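Local coordinates for protein putative oxidoreductase molybdopterin-binding subunit (Sulfolobus tokodaii, PDB 4ZOH) that binds pterin cytosine dinucleotide as the molybdopterin-binding subunit of a putative oxidoreductase related to aldehyde oxidase and xanthine dehydrogenase, at residues 357-362 and 568-573; 372-375 and 379-382; 393-398 and 652-657; 613-618 and 646-651. All coordinates share one frame; numbering follows the deposited sequence.

From the N terminus, contact 1 opens at the start of helix 358-365 and closes only at strand 568-577, 206 residues on. The loop it closes contains contact 2, the small hairpin of strands 372-373 and 379-380. Helix 385-401 follows and opens contact 3, which closes on strand 651-655 after contact 1 has ended, so contacts 1 and 3 cross. Contact 4 is nested inside contact 3 and joins helix 600-619 to the loop leading into strand 651-655. Contacts 1 and 3 reach the same four-stranded sheet, with their centres about 10 Å apart. They touch directly: K393 of contact 3 forms a salt bridge with E360 of contact 1.

Contact 1 (357-362 and 568-573); sequences DQYEIR and YGVHLA
Y359, in the first turn of helix 358-365, brings its ring to V570 and L572 of strand 568-577, an inner strand of a four-stranded mixed sheet, so the contact is a helix start packed against a sheet. The backbones stay well apart, with 10.0 Å between the CA atoms of Y359 and V570, and the long phenol bridges the gap. Y359 and V570 meet at about a right angle. The hydroxyl rests against both methyls of V570, with Y359 OH 3.7 Å from V570 CG2 and 3.8 Å from V570 CG1. CG2, anti to the backbone N, is the one that also reaches the ring, 3.9 Å from Y359 CE1. L572 adds a looser touch, its CD2 lying 4.3 Å from Y359 CE1. The hydroxyl's polar partner is the carbonyl oxygen of L389 in helix 385-401, to which it donates.

The helix start is itself well fixed. D357 is the N-cap; its OD2 accepts from E360 N at 3.1 Å on the anti side of the carboxylate, the N-H coming in 23° out of plane, and more weakly from Y359 N, while its OD1 bonds to Y396 OH. One turn later, R362 NH1 bonds to Q358 O at 3.0 Å; the oxygen lies close to the guanidinium plane, but the N-H comes from above the Q358 carbonyl plane (39°). R362 NE pairs with E344. Only van der Waals contacts cross between the two segments, in a buried setting, so the join rests on shape, while the cap fixes the helix start and the bond to L389 O probably limits how the ring can move.

Contact 2 (372-375 and 379-382); sequences YTNI and TYDS
Y372 pairs with Y380 as the hydrogen-bonded pair of a two-stranded antiparallel hairpin. Y372 N donates to Y380 O at 3.0 Å, and Y380 N returns a bond to Y372 O at 2.8 Å. Y372 O also receives a CA-H contact from T379. The two tyrosine side chains leave on the same face of the hairpin, but their rings only graze, with CD2 of Y372 and CD2 of Y380 4.4 Å apart.

T373 comes next, on the other face, opposite T379 in a non-hydrogen-bonded pair whose CA atoms are 4.2 Å apart. Both threonines hold OG1 beside the backbone N and anti to the carbonyl carbon (chi1 -55° and -63°), which sets the hydroxyls against each other. T373 OG1 and T379 OG1 share a hydrogen bond of 3.0 Å, and either could be the donor.

N374, just past the strand, comes to Y380 at about a right angle, its amide plane 80° from the ring. ND2 donates to Y380 OH at 3.1 Å, with the oxygen near the amide plane, and also bonds to R303 O. The amide oxygen, OD1, accepts from F376 N, an Asx turn, and from V378 N.

Y380 OH in turn donates a hydrogen bond to G307 O. The amide of N374 thus braces the turn through OD1 while its ND2, with the Y380 hydroxyl, ties the hairpin to the 303-307 region: a short polar chain that satisfies two buried side chains.

Contact 3 (393-398 and 652-657); sequences KKYYDE and DWYYEI
Helix 385-401 and strand 651-655, an outermost strand of its four-stranded sheet within this chain, are held apart here: the nearest CA atoms, of Y395 and D652, are 10.5 Å from each other. No direct hydrogen bond links the two segments, and the space between the backbones is spanned by Y395 from the helix and Y654 from the strand. Each has CG beside its backbone N and anti to the carbonyl carbon (chi1 -56° and -49°), and each aims at the other.

The ring planes are inclined by only 27° but slid apart, with centroids 4.9 Å from each other, so overlap is slight. The closest carbons are CE1 of Y395 and CE2 of Y654, at 3.6 Å. The phenol end of Y395 lies on one face of Y654: its OH stands 3.5 Å above the plane, over the ring centre. V589 of strand 583-593 touches both tyrosines.

A water takes up the Y395 hydroxyl at 2.9 Å and donates a weak, long bond to E656 OE2 at 3.4 Å. The join is therefore a partly exposed aromatic contact that probably rests mainly on van der Waals packing of the two rings, the weak water link beside it adding little.

Contact 4 (613-618 and 646-651); sequences QGMAQA and EIPEKI
P648 meets the end of M615, from helix 600-619, through the CG-CD edge of its pyrrolidine ring, which is puckered rather than flat. M615 SD lies 3.8 Å from P648 CD and 3.8 Å from E646 O, two residues earlier. The modelled separation of M615 CE from P648 CG is too short to be trusted, so the exact place of that methyl is doubtful, although the pairing of thioether and proline is clear.

M615 leaves the helix with CG anti to the backbone N (chi1 165°) and stays extended through the next torsion (chi2 -175°), which carries SD out to the proline. The CA atoms of M615 and I647 are 8.4 Å apart, and no hydrogen bond crosses between the segments. I682 of helix 673-688 also packs on M615. On the loop, I647 touches V612 and I651 touches I608 and I611, all on helix 600-619.

P648 O and I651 O accept hydrogen bonds from side chains of a neighbouring subunit; E646, whose OE1 bonds to T643, bonds through OE2 to the backbone of another. Strand 583-593, helix 600-619 and strand 651-655, the two strands adjacent and parallel, form a beta-alpha-beta crossover. M615 and P648 pack its helix against the loop that returns to the sheet, and V585 of the first strand touches both.

Contact 1 (357-362 and 568-573)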
loop_
_atom_site.group_PDB
_atom_site.type_symbol
_atom_site.label_atom_id
_atom_site.label_comp_id
_atom_site.label_asym_id
_atom_site.label_seq_id
_atom_site.Cartn_x
_atom_site.Cartn_y
_atom_site.Cartn_z
ATOM N N ASP A 357 -43.375 44.696 1.869
ATOM C CA ASP A 357 -42.677 43.914 0.889
ATOM C C ASP A 357 -41.397 43.289 1.464
ATOM O O ASP A 357 -40.561 44.014 2.085
ATOM C CB ASP A 357 -42.266 44.811 -0.270
ATOM C CG ASP A 357 -41.643 44.016 -1.370
ATOM O OD1 ASP A 357 -42.364 43.203 -1.965
ATOM O OD2 ASP A 357 -40.444 44.196 -1.595
ATOM N N GLN A 358 -41.229 41.992 1.211
ATOM C CA GLN A 358 -40.068 41.227 1.720
ATOM C C GLN A 358 -38.729 41.777 1.272
ATOM O O GLN A 358 -37.749 41.715 2.046
ATOM C CB GLN A 358 -40.208 39.746 1.428
ATOM C CG GLN A 358 -39.984 39.309 -0.013
ATOM C CD GLN A 358 -40.128 37.828 -0.127
ATOM O OE1 GLN A 358 -39.422 37.062 0.536
ATOM N NE2 GLN A 358 -41.061 37.395 -0.949
ATOM N N TYR A 359 -38.666 42.404 0.075
ATOM C CA TYR A 359 -37.396 43.033 -0.310
ATOM C C TYR A 359 -37.217 44.423 0.358
ATOM O O TYR A 359 -36.085 44.822 0.819
ATOM C CB TYR A 359 -37.221 43.112 -1.839
ATOM C CG TYR A 359 -35.759 42.950 -2.254
ATOM C CD1 TYR A 359 -35.254 41.687 -2.714
ATOM C CD2 TYR A 359 -34.874 44.015 -2.149
ATOM C CE1 TYR A 359 -33.903 41.552 -3.039
ATOM C CE2 TYR A 359 -33.546 43.887 -2.480
ATOM C CZ TYR A 359 -33.078 42.646 -2.929
ATOM O OH TYR A 359 -31.740 42.537 -3.255
ATOM N N GLU A 360 -38.336 45.156 0.431
ATOM C CA GLU A 360 -38.293 46.551 0.956
ATOM C C GLU A 360 -37.856 46.549 2.444
ATOM O O GLU A 360 -36.981 47.327 2.870
ATOM C CB GLU A 360 -39.672 47.307 0.736
ATOM C CG GLU A 360 -39.938 47.760 -0.714
ATOM C CD GLU A 360 -38.928 48.778 -1.250
ATOM O OE1 GLU A 360 -38.519 49.693 -0.502
ATOM O OE2 GLU A 360 -38.516 48.657 -2.424
ATOM N N ILE A 361 -38.424 45.628 3.211
ATOM C CA ILE A 361 -38.064 45.541 4.652
ATOM C C ILE A 361 -36.543 45.371 4.852
ATOM O O ILE A 361 -35.946 46.032 5.746
ATOM C CB ILE A 361 -38.897 44.475 5.361
ATOM C CG1 ILE A 361 -39.023 44.851 6.842
ATOM C CG2 ILE A 361 -38.311 43.104 5.092
ATOM C CD1 ILE A 361 -40.120 44.085 7.554
ATOM N N ARG A 362 -35.902 44.606 3.948
ATOM C CA ARG A 362 -34.477 44.398 4.038
ATOM C C ARG A 362 -33.684 45.651 3.642
ATOM O O ARG A 362 -32.651 45.989 4.266
ATOM C CB ARG A 362 -34.056 43.091 3.236
ATOM C CG ARG A 362 -34.688 41.795 3.764
ATOM C CD ARG A 362 -34.325 40.532 2.927
ATOM N NE ARG A 362 -34.541 39.337 3.736
ATOM C CZ ARG A 362 -35.726 38.788 3.995
ATOM N NH1 ARG A 362 -36.855 39.267 3.450
ATOM N NH2 ARG A 362 -35.795 37.726 4.793
ATOM N N TYR A 568 -21.155 38.191 2.373
ATOM C CA TYR A 568 -22.580 38.468 2.534
ATOM C C TYR A 568 -23.221 38.335 1.153
ATOM O O TYR A 568 -22.533 38.394 0.123
ATOM C CB TYR A 568 -22.787 39.921 3.093
ATOM C CG TYR A 568 -22.122 40.993 2.224
ATOM C CD1 TYR A 568 -22.867 41.711 1.259
ATOM C CD2 TYR A 568 -20.745 41.250 2.316
ATOM C CE1 TYR A 568 -22.243 42.685 0.473
ATOM C CE2 TYR A 568 -20.117 42.194 1.517
ATOM C CZ TYR A 568 -20.875 42.900 0.580
ATOM O OH TYR A 568 -20.252 43.812 -0.237
ATOM N N GLY A 569 -24.535 38.164 1.104
ATOM C CA GLY A 569 -25.202 38.246 -0.168
ATOM C C GLY A 569 -26.682 38.166 -0.052
ATOM O O GLY A 569 -27.213 38.164 1.050
ATOM N N VAL A 570 -27.362 38.123 -1.202
ATOM C CA VAL A 570 -28.821 37.997 -1.232
ATOM C C VAL A 570 -29.168 36.868 -2.234
ATOM O O VAL A 570 -28.556 36.802 -3.310
ATOM C CB VAL A 570 -29.512 39.378 -1.541
ATOM C CG1 VAL A 570 -28.902 40.040 -2.797
ATOM C CG2 VAL A 570 -31.006 39.196 -1.782
ATOM N N HIS A 571 -30.129 36.003 -1.879
ATOM C CA HIS A 571 -30.458 34.855 -2.660
ATOM C C HIS A 571 -31.942 34.961 -2.804
ATOM O O HIS A 571 -32.589 35.581 -1.974
ATOM C CB HIS A 571 -30.067 33.501 -1.967
ATOM C CG HIS A 571 -28.577 33.234 -1.964
ATOM N ND1 HIS A 571 -28.044 31.950 -2.002
ATOM C CD2 HIS A 571 -27.512 34.081 -1.924
ATOM C CE1 HIS A 571 -26.722 32.043 -2.079
ATOM N NE2 HIS A 571 -26.364 33.312 -1.971
ATOM N N LEU A 572 -32.469 34.346 -3.874
ATOM C CA LEU A 572 -33.838 34.488 -4.268
ATOM C C LEU A 572 -34.293 33.205 -4.914
ATOM O O LEU A 572 -33.528 32.585 -5.623
ATOM C CB LEU A 572 -33.909 35.611 -5.317
ATOM C CG LEU A 572 -33.428 36.971 -4.911
ATOM C CD1 LEU A 572 -32.127 37.218 -5.580
ATOM C CD2 LEU A 572 -34.410 38.008 -5.453
ATOM N N ALA A 573 -35.514 32.797 -4.642
ATOM C CA ALA A 573 -36.046 31.608 -5.264
ATOM C C ALA A 573 -37.475 31.849 -5.716
ATOM O O ALA A 573 -38.163 32.669 -5.127
ATOM C CB ALA A 573 -36.015 30.453 -4.306
#

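Contact 2 (372-375 and 379-382)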
loop_
_atom_site.group_PDB
_atom_site.type_symbol
_atom_site.label_atom_id
_atom_site.label_comp_id
_atom_site.label_asym_id
_atom_site.label_seq_id
_atom_site.Cartn_x
_atom_site.Cartn_y
_atom_site.Cartn_z
ATOM N N TYR A 372 -18.681 47.348 10.185
ATOM C CA TYR A 372 -19.722 47.563 11.153
ATOM C C TYR A 372 -19.609 46.473 12.205
ATOM O O TYR A 372 -19.404 45.295 11.856
ATOM C CB TYR A 372 -21.041 47.368 10.462
ATOM C CG TYR A 372 -22.291 47.712 11.250
ATOM C CD1 TYR A 372 -22.802 49.056 11.262
ATOM C CD2 TYR A 372 -22.993 46.715 11.951
ATOM C CE1 TYR A 372 -24.006 49.363 11.935
ATOM C CE2 TYR A 372 -24.176 47.003 12.628
ATOM C CZ TYR A 372 -24.691 48.332 12.590
ATOM O OH TYR A 372 -25.852 48.615 13.222
ATOM N N THR A 373 -19.748 46.836 13.476
ATOM C CA THR A 373 -19.821 45.809 14.523
ATOM C C THR A 373 -21.257 45.535 14.949
ATOM O O THR A 373 -21.942 46.423 15.446
ATOM C CB THR A 373 -18.985 46.167 15.729
ATOM O OG1 THR A 373 -17.661 46.413 15.286
ATOM C CG2 THR A 373 -18.947 45.043 16.743
ATOM N N ASN A 374 -21.719 44.303 14.763
ATOM C CA ASN A 374 -23.071 43.941 15.201
ATOM C C ASN A 374 -23.200 44.005 16.745
ATOM O O ASN A 374 -22.215 44.166 17.472
ATOM C CB ASN A 374 -23.585 42.614 14.539
ATOM C CG ASN A 374 -23.261 41.298 15.335
ATOM O OD1 ASN A 374 -22.708 41.297 16.431
ATOM N ND2 ASN A 374 -23.597 40.148 14.720
ATOM N N ILE A 375 -24.420 43.794 17.188
ATOM C CA ILE A 375 -24.863 43.959 18.529
ATOM C C ILE A 375 -24.188 42.971 19.479
ATOM O O ILE A 375 -24.006 43.278 20.693
ATOM C CB ILE A 375 -26.419 43.918 18.516
ATOM C CG1 ILE A 375 -27.021 45.064 19.303
ATOM C CG2 ILE A 375 -27.016 42.606 18.993
ATOM C CD1 ILE A 375 -26.535 46.432 18.901
ATOM N N THR A 379 -17.576 41.845 14.089
ATOM C CA THR A 379 -17.224 42.865 13.116
ATOM C C THR A 379 -17.323 42.360 11.657
ATOM O O THR A 379 -16.569 41.474 11.218
ATOM C CB THR A 379 -15.835 43.425 13.393
ATOM O OG1 THR A 379 -15.878 44.069 14.678
ATOM C CG2 THR A 379 -15.404 44.488 12.323
ATOM N N TYR A 380 -18.285 42.920 10.942
ATOM C CA TYR A 380 -18.436 42.702 9.539
ATOM C C TYR A 380 -17.436 43.624 8.893
ATOM O O TYR A 380 -17.547 44.860 9.015
ATOM C CB TYR A 380 -19.826 43.069 9.138
ATOM C CG TYR A 380 -20.949 42.346 9.834
ATOM C CD1 TYR A 380 -20.806 41.048 10.412
ATOM C CD2 TYR A 380 -22.205 42.951 9.902
ATOM C CE1 TYR A 380 -21.880 40.426 11.068
ATOM C CE2 TYR A 380 -23.280 42.328 10.533
ATOM C CZ TYR A 380 -23.117 41.066 11.099
ATOM O OH TYR A 380 -24.237 40.497 11.695
ATOM N N ASP A 381 -16.437 43.056 8.193
ATOM C CA ASP A 381 -15.232 43.851 7.925
ATOM C C ASP A 381 -15.207 44.749 6.710
ATOM O O ASP A 381 -14.563 45.836 6.755
ATOM C CB ASP A 381 -13.981 42.974 7.892
ATOM C CG ASP A 381 -14.099 41.758 6.889
ATOM O OD1 ASP A 381 -15.214 41.417 6.381
ATOM O OD2 ASP A 381 -13.020 41.141 6.671
ATOM N N SER A 382 -15.804 44.296 5.604
ATOM C CA SER A 382 -15.645 45.032 4.346
ATOM C C SER A 382 -16.763 44.624 3.404
ATOM O O SER A 382 -17.352 43.535 3.551
ATOM C CB SER A 382 -14.273 44.858 3.686
ATOM O OG SER A 382 -14.271 43.571 3.123
#

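Contact 3 (393-398 and 652-657)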
loop_
_atom_site.group_PDB
_atom_site.type_symbol
_atom_site.label_atom_id
_atom_site.label_comp_id
_atom_site.label_asym_id
_atom_site.label_seq_id
_atom_site.Cartn_x
_atom_site.Cartn_y
_atom_site.Cartn_z
ATOM N N LYS A 393 -32.070 43.577 -6.210
ATOM C CA LYS A 393 -33.500 43.951 -6.458
ATOM C C LYS A 393 -33.953 43.699 -7.935
ATOM O O LYS A 393 -35.099 43.291 -8.196
ATOM C CB LYS A 393 -33.757 45.415 -6.065
ATOM C CG LYS A 393 -35.252 45.696 -5.853
ATOM C CD LYS A 393 -35.408 47.160 -5.506
ATOM C CE LYS A 393 -36.764 47.525 -4.944
ATOM N NZ LYS A 393 -36.546 48.814 -4.183
ATOM N N LYS A 394 -33.035 43.957 -8.877
ATOM C CA LYS A 394 -33.327 43.767 -10.297
ATOM C C LYS A 394 -33.808 42.311 -10.543
ATOM O O LYS A 394 -34.829 42.152 -11.199
ATOM C CB LYS A 394 -32.207 44.333 -11.229
ATOM C CG LYS A 394 -30.902 43.554 -11.407
ATOM C CD LYS A 394 -29.718 44.367 -11.964
ATOM C CE LYS A 394 -29.570 45.758 -11.324
ATOM N NZ LYS A 394 -28.143 46.194 -11.114
ATOM N N TYR A 395 -33.188 41.289 -9.901
ATOM C CA TYR A 395 -33.656 39.862 -10.010
ATOM C C TYR A 395 -34.928 39.599 -9.258
ATOM O O TYR A 395 -35.725 38.765 -9.651
ATOM C CB TYR A 395 -32.589 38.852 -9.552
ATOM C CG TYR A 395 -31.281 39.023 -10.305
ATOM C CD1 TYR A 395 -31.064 38.403 -11.568
ATOM C CD2 TYR A 395 -30.257 39.830 -9.769
ATOM C CE1 TYR A 395 -29.852 38.604 -12.252
ATOM C CE2 TYR A 395 -29.070 40.033 -10.458
ATOM C CZ TYR A 395 -28.877 39.407 -11.677
ATOM O OH TYR A 395 -27.677 39.637 -12.285
ATOM N N TYR A 396 -35.138 40.313 -8.153
ATOM C CA TYR A 396 -36.373 40.160 -7.377
ATOM C C TYR A 396 -37.573 40.641 -8.210
ATOM O O TYR A 396 -38.621 39.983 -8.261
ATOM C CB TYR A 396 -36.280 41.054 -6.111
ATOM C CG TYR A 396 -37.562 41.071 -5.311
ATOM C CD1 TYR A 396 -38.025 39.909 -4.672
ATOM C CD2 TYR A 396 -38.310 42.244 -5.167
ATOM C CE1 TYR A 396 -39.197 39.914 -3.911
ATOM C CE2 TYR A 396 -39.507 42.245 -4.404
ATOM C CZ TYR A 396 -39.917 41.091 -3.778
ATOM O OH TYR A 396 -41.080 41.077 -3.060
ATOM N N ASP A 397 -37.399 41.825 -8.798
ATOM C CA ASP A 397 -38.407 42.412 -9.713
ATOM C C ASP A 397 -38.737 41.508 -10.883
ATOM O O ASP A 397 -39.943 41.284 -11.119
ATOM C CB ASP A 397 -37.989 43.818 -10.164
ATOM C CG ASP A 397 -38.001 44.779 -9.015
ATOM O OD1 ASP A 397 -38.796 44.538 -8.080
ATOM O OD2 ASP A 397 -37.198 45.720 -8.976
ATOM N N GLU A 398 -37.697 40.962 -11.561
ATOM C CA GLU A 398 -37.927 39.975 -12.639
ATOM C C GLU A 398 -38.691 38.769 -12.100
ATOM O O GLU A 398 -39.723 38.376 -12.683
ATOM C CB GLU A 398 -36.633 39.495 -13.310
ATOM C CG GLU A 398 -35.754 40.587 -13.972
ATOM C CD GLU A 398 -34.559 40.043 -14.803
ATOM O OE1 GLU A 398 -34.689 38.910 -15.351
ATOM O OE2 GLU A 398 -33.494 40.743 -14.916
ATOM N N ASP A 652 -28.655 30.403 -10.935
ATOM C CA ASP A 652 -27.694 31.371 -11.462
ATOM C C ASP A 652 -26.908 31.955 -10.307
ATOM O O ASP A 652 -27.486 32.472 -9.348
ATOM C CB ASP A 652 -28.437 32.520 -12.184
ATOM C CG ASP A 652 -29.208 32.041 -13.426
ATOM O OD1 ASP A 652 -28.788 31.084 -14.068
ATOM O OD2 ASP A 652 -30.261 32.628 -13.732
ATOM N N TRP A 653 -25.597 31.923 -10.436
ATOM C CA TRP A 653 -24.733 32.448 -9.447
ATOM C C TRP A 653 -24.007 33.677 -9.973
ATOM O O TRP A 653 -23.383 33.635 -11.035
ATOM C CB TRP A 653 -23.729 31.352 -9.012
ATOM C CG TRP A 653 -22.758 31.877 -7.959
ATOM C CD1 TRP A 653 -23.039 32.117 -6.613
ATOM C CD2 TRP A 653 -21.384 32.220 -8.144
ATOM N NE1 TRP A 653 -21.913 32.567 -5.973
ATOM C CE2 TRP A 653 -20.888 32.657 -6.879
ATOM C CE3 TRP A 653 -20.509 32.203 -9.254
ATOM C CZ2 TRP A 653 -19.580 33.050 -6.698
ATOM C CZ3 TRP A 653 -19.233 32.624 -9.082
ATOM C CH2 TRP A 653 -18.753 33.052 -7.805
ATOM N N TYR A 654 -24.088 34.760 -9.210
ATOM C CA TYR A 654 -23.313 35.990 -9.486
ATOM C C TYR A 654 -22.444 36.480 -8.289
ATOM O O TYR A 654 -22.799 36.324 -7.119
ATOM C CB TYR A 654 -24.239 37.148 -9.914
ATOM C CG TYR A 654 -25.226 36.765 -10.986
ATOM C CD1 TYR A 654 -24.861 36.830 -12.364
ATOM C CD2 TYR A 654 -26.523 36.365 -10.644
ATOM C CE1 TYR A 654 -25.820 36.512 -13.377
ATOM C CE2 TYR A 654 -27.463 36.029 -11.621
ATOM C CZ TYR A 654 -27.100 36.109 -12.995
ATOM O OH TYR A 654 -28.016 35.743 -13.947
ATOM N N TYR A 655 -21.310 37.076 -8.581
ATOM C CA TYR A 655 -20.567 37.656 -7.489
ATOM C C TYR A 655 -20.271 39.120 -7.745
ATOM O O TYR A 655 -20.266 39.517 -8.896
ATOM C CB TYR A 655 -19.304 36.883 -7.229
ATOM C CG TYR A 655 -18.292 36.883 -8.351
ATOM C CD1 TYR A 655 -17.170 37.724 -8.309
ATOM C CD2 TYR A 655 -18.433 35.996 -9.447
ATOM C CE1 TYR A 655 -16.219 37.684 -9.332
ATOM C CE2 TYR A 655 -17.511 35.952 -10.476
ATOM C CZ TYR A 655 -16.422 36.797 -10.429
ATOM O OH TYR A 655 -15.512 36.711 -11.459
ATOM N N GLU A 656 -20.070 39.889 -6.667
ATOM C CA GLU A 656 -19.584 41.284 -6.750
ATOM C C GLU A 656 -18.436 41.392 -5.793
ATOM O O GLU A 656 -18.507 40.814 -4.708
ATOM C CB GLU A 656 -20.671 42.289 -6.351
ATOM C CG GLU A 656 -22.004 42.126 -7.094
ATOM C CD GLU A 656 -22.001 42.705 -8.534
ATOM O OE1 GLU A 656 -21.235 43.659 -8.821
ATOM O OE2 GLU A 656 -22.791 42.211 -9.382
ATOM N N ILE A 657 -17.368 42.074 -6.187
ATOM C CA ILE A 657 -16.275 42.314 -5.292
ATOM C C ILE A 657 -16.334 43.775 -4.824
ATOM O O ILE A 657 -15.709 44.664 -5.441
ATOM C CB ILE A 657 -14.942 41.981 -5.975
ATOM C CG1 ILE A 657 -15.010 40.577 -6.583
ATOM C CG2 ILE A 657 -13.756 42.243 -5.033
ATOM C CD1 ILE A 657 -13.857 40.227 -7.522
HETATM O O HOH W 1 -25.159 40.516 -11.044
#

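Contact 4 (613-618 and 646-651)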
loop_
_atom_site.group_PDB
_atom_site.type_symbol
_atom_site.label_atom_id
_atom_site.label_comp_id
_atom_site.label_asym_id
_atom_site.label_seq_id
_atom_site.Cartn_x
_atom_site.Cartn_y
_atom_site.Cartn_z
ATOM N N GLN A 613 -27.857 21.622 -0.599
ATOM C CA GLN A 613 -27.995 21.161 0.832
ATOM C C GLN A 613 -29.002 22.032 1.642
ATOM O O GLN A 613 -29.923 21.516 2.256
ATOM C CB GLN A 613 -26.602 21.059 1.500
ATOM C CG GLN A 613 -25.972 19.729 1.105
ATOM C CD GLN A 613 -24.521 19.708 1.508
ATOM O OE1 GLN A 613 -23.848 20.738 1.475
ATOM N NE2 GLN A 613 -24.034 18.540 1.932
ATOM N N GLY A 614 -28.859 23.355 1.530
ATOM C CA GLY A 614 -29.774 24.294 2.250
ATOM C C GLY A 614 -31.223 24.093 1.809
ATOM O O GLY A 614 -32.120 24.061 2.651
ATOM N N MET A 615 -31.449 23.863 0.492
ATOM C CA MET A 615 -32.820 23.621 -0.023
ATOM C C MET A 615 -33.361 22.303 0.496
ATOM O O MET A 615 -34.557 22.163 0.822
ATOM C CB MET A 615 -32.763 23.614 -1.559
ATOM C CG MET A 615 -34.013 23.034 -2.198
ATOM S SD MET A 615 -33.962 22.877 -4.013
ATOM C CE MET A 615 -32.733 24.142 -4.304
ATOM N N ALA A 616 -32.488 21.291 0.501
ATOM C CA ALA A 616 -32.872 19.934 0.950
ATOM C C ALA A 616 -33.284 19.961 2.486
ATOM O O ALA A 616 -34.195 19.218 2.908
ATOM C CB ALA A 616 -31.695 18.983 0.770
ATOM N N GLN A 617 -32.569 20.762 3.283
ATOM C CA GLN A 617 -32.947 20.938 4.718
ATOM C C GLN A 617 -34.391 21.530 4.827
ATOM O O GLN A 617 -35.261 20.969 5.580
ATOM C CB GLN A 617 -31.943 21.865 5.459
ATOM C CG GLN A 617 -32.346 22.002 6.955
ATOM C CD GLN A 617 -31.448 22.773 7.881
ATOM O OE1 GLN A 617 -30.465 23.464 7.501
ATOM N NE2 GLN A 617 -31.809 22.692 9.165
ATOM N N ALA A 618 -34.647 22.600 4.049
ATOM C CA ALA A 618 -36.010 23.232 3.953
ATOM C C ALA A 618 -37.067 22.246 3.488
ATOM O O ALA A 618 -38.157 22.128 4.097
ATOM C CB ALA A 618 -36.000 24.456 3.017
ATOM N N GLU A 646 -34.633 16.612 -7.935
ATOM C CA GLU A 646 -35.133 17.579 -6.966
ATOM C C GLU A 646 -34.384 18.927 -6.932
ATOM O O GLU A 646 -34.455 19.608 -5.965
ATOM C CB GLU A 646 -35.239 16.940 -5.576
ATOM C CG GLU A 646 -36.349 15.906 -5.484
ATOM C CD GLU A 646 -35.953 14.568 -6.104
ATOM O OE1 GLU A 646 -34.773 14.133 -5.917
ATOM O OE2 GLU A 646 -36.803 13.956 -6.789
ATOM N N ILE A 647 -33.653 19.310 -7.955
ATOM C CA ILE A 647 -32.902 20.518 -7.854
ATOM C C ILE A 647 -33.646 21.622 -8.585
ATOM O O ILE A 647 -34.461 21.333 -9.458
ATOM C CB ILE A 647 -31.416 20.357 -8.350
ATOM C CG1 ILE A 647 -31.368 20.217 -9.882
ATOM C CG2 ILE A 647 -30.716 19.265 -7.516
ATOM C CD1 ILE A 647 -29.993 20.182 -10.594
ATOM N N PRO A 648 -33.340 22.899 -8.270
ATOM C CA PRO A 648 -33.896 23.949 -9.076
ATOM C C PRO A 648 -33.531 23.728 -10.558
ATOM O O PRO A 648 -32.410 23.363 -10.898
ATOM C CB PRO A 648 -33.220 25.221 -8.528
ATOM C CG PRO A 648 -32.639 24.824 -7.189
ATOM C CD PRO A 648 -32.245 23.391 -7.408
ATOM N N GLU A 649 -34.495 23.913 -11.428
ATOM C CA GLU A 649 -34.243 23.822 -12.866
ATOM C C GLU A 649 -33.029 24.621 -13.305
ATOM O O GLU A 649 -32.268 24.184 -14.140
ATOM C CB GLU A 649 -35.492 24.306 -13.576
ATOM C CG GLU A 649 -36.747 23.656 -13.009
ATOM C CD GLU A 649 -37.988 23.954 -13.810
ATOM O OE1 GLU A 649 -39.083 23.610 -13.289
ATOM O OE2 GLU A 649 -37.875 24.515 -14.941
ATOM N N LYS A 650 -32.809 25.778 -12.682
ATOM C CA LYS A 650 -31.624 26.539 -12.909
ATOM C C LYS A 650 -31.208 27.296 -11.650
ATOM O O LYS A 650 -32.065 27.819 -10.924
ATOM C CB LYS A 650 -31.904 27.529 -14.057
ATOM C CG LYS A 650 -30.725 28.353 -14.482
ATOM C CD LYS A 650 -29.497 27.569 -14.903
ATOM C CE LYS A 650 -28.602 28.502 -15.721
ATOM N NZ LYS A 650 -27.207 28.206 -15.354
ATOM N N ILE A 651 -29.899 27.370 -11.413
ATOM C CA ILE A 651 -29.376 28.174 -10.345
ATOM C C ILE A 651 -28.402 29.098 -11.010
ATOM O O ILE A 651 -27.410 28.640 -11.597
ATOM C CB ILE A 651 -28.575 27.299 -9.326
ATOM C CG1 ILE A 651 -29.487 26.285 -8.632
ATOM C CG2 ILE A 651 -27.874 28.179 -8.298
ATOM C CD1 ILE A 651 -28.778 25.356 -7.655
#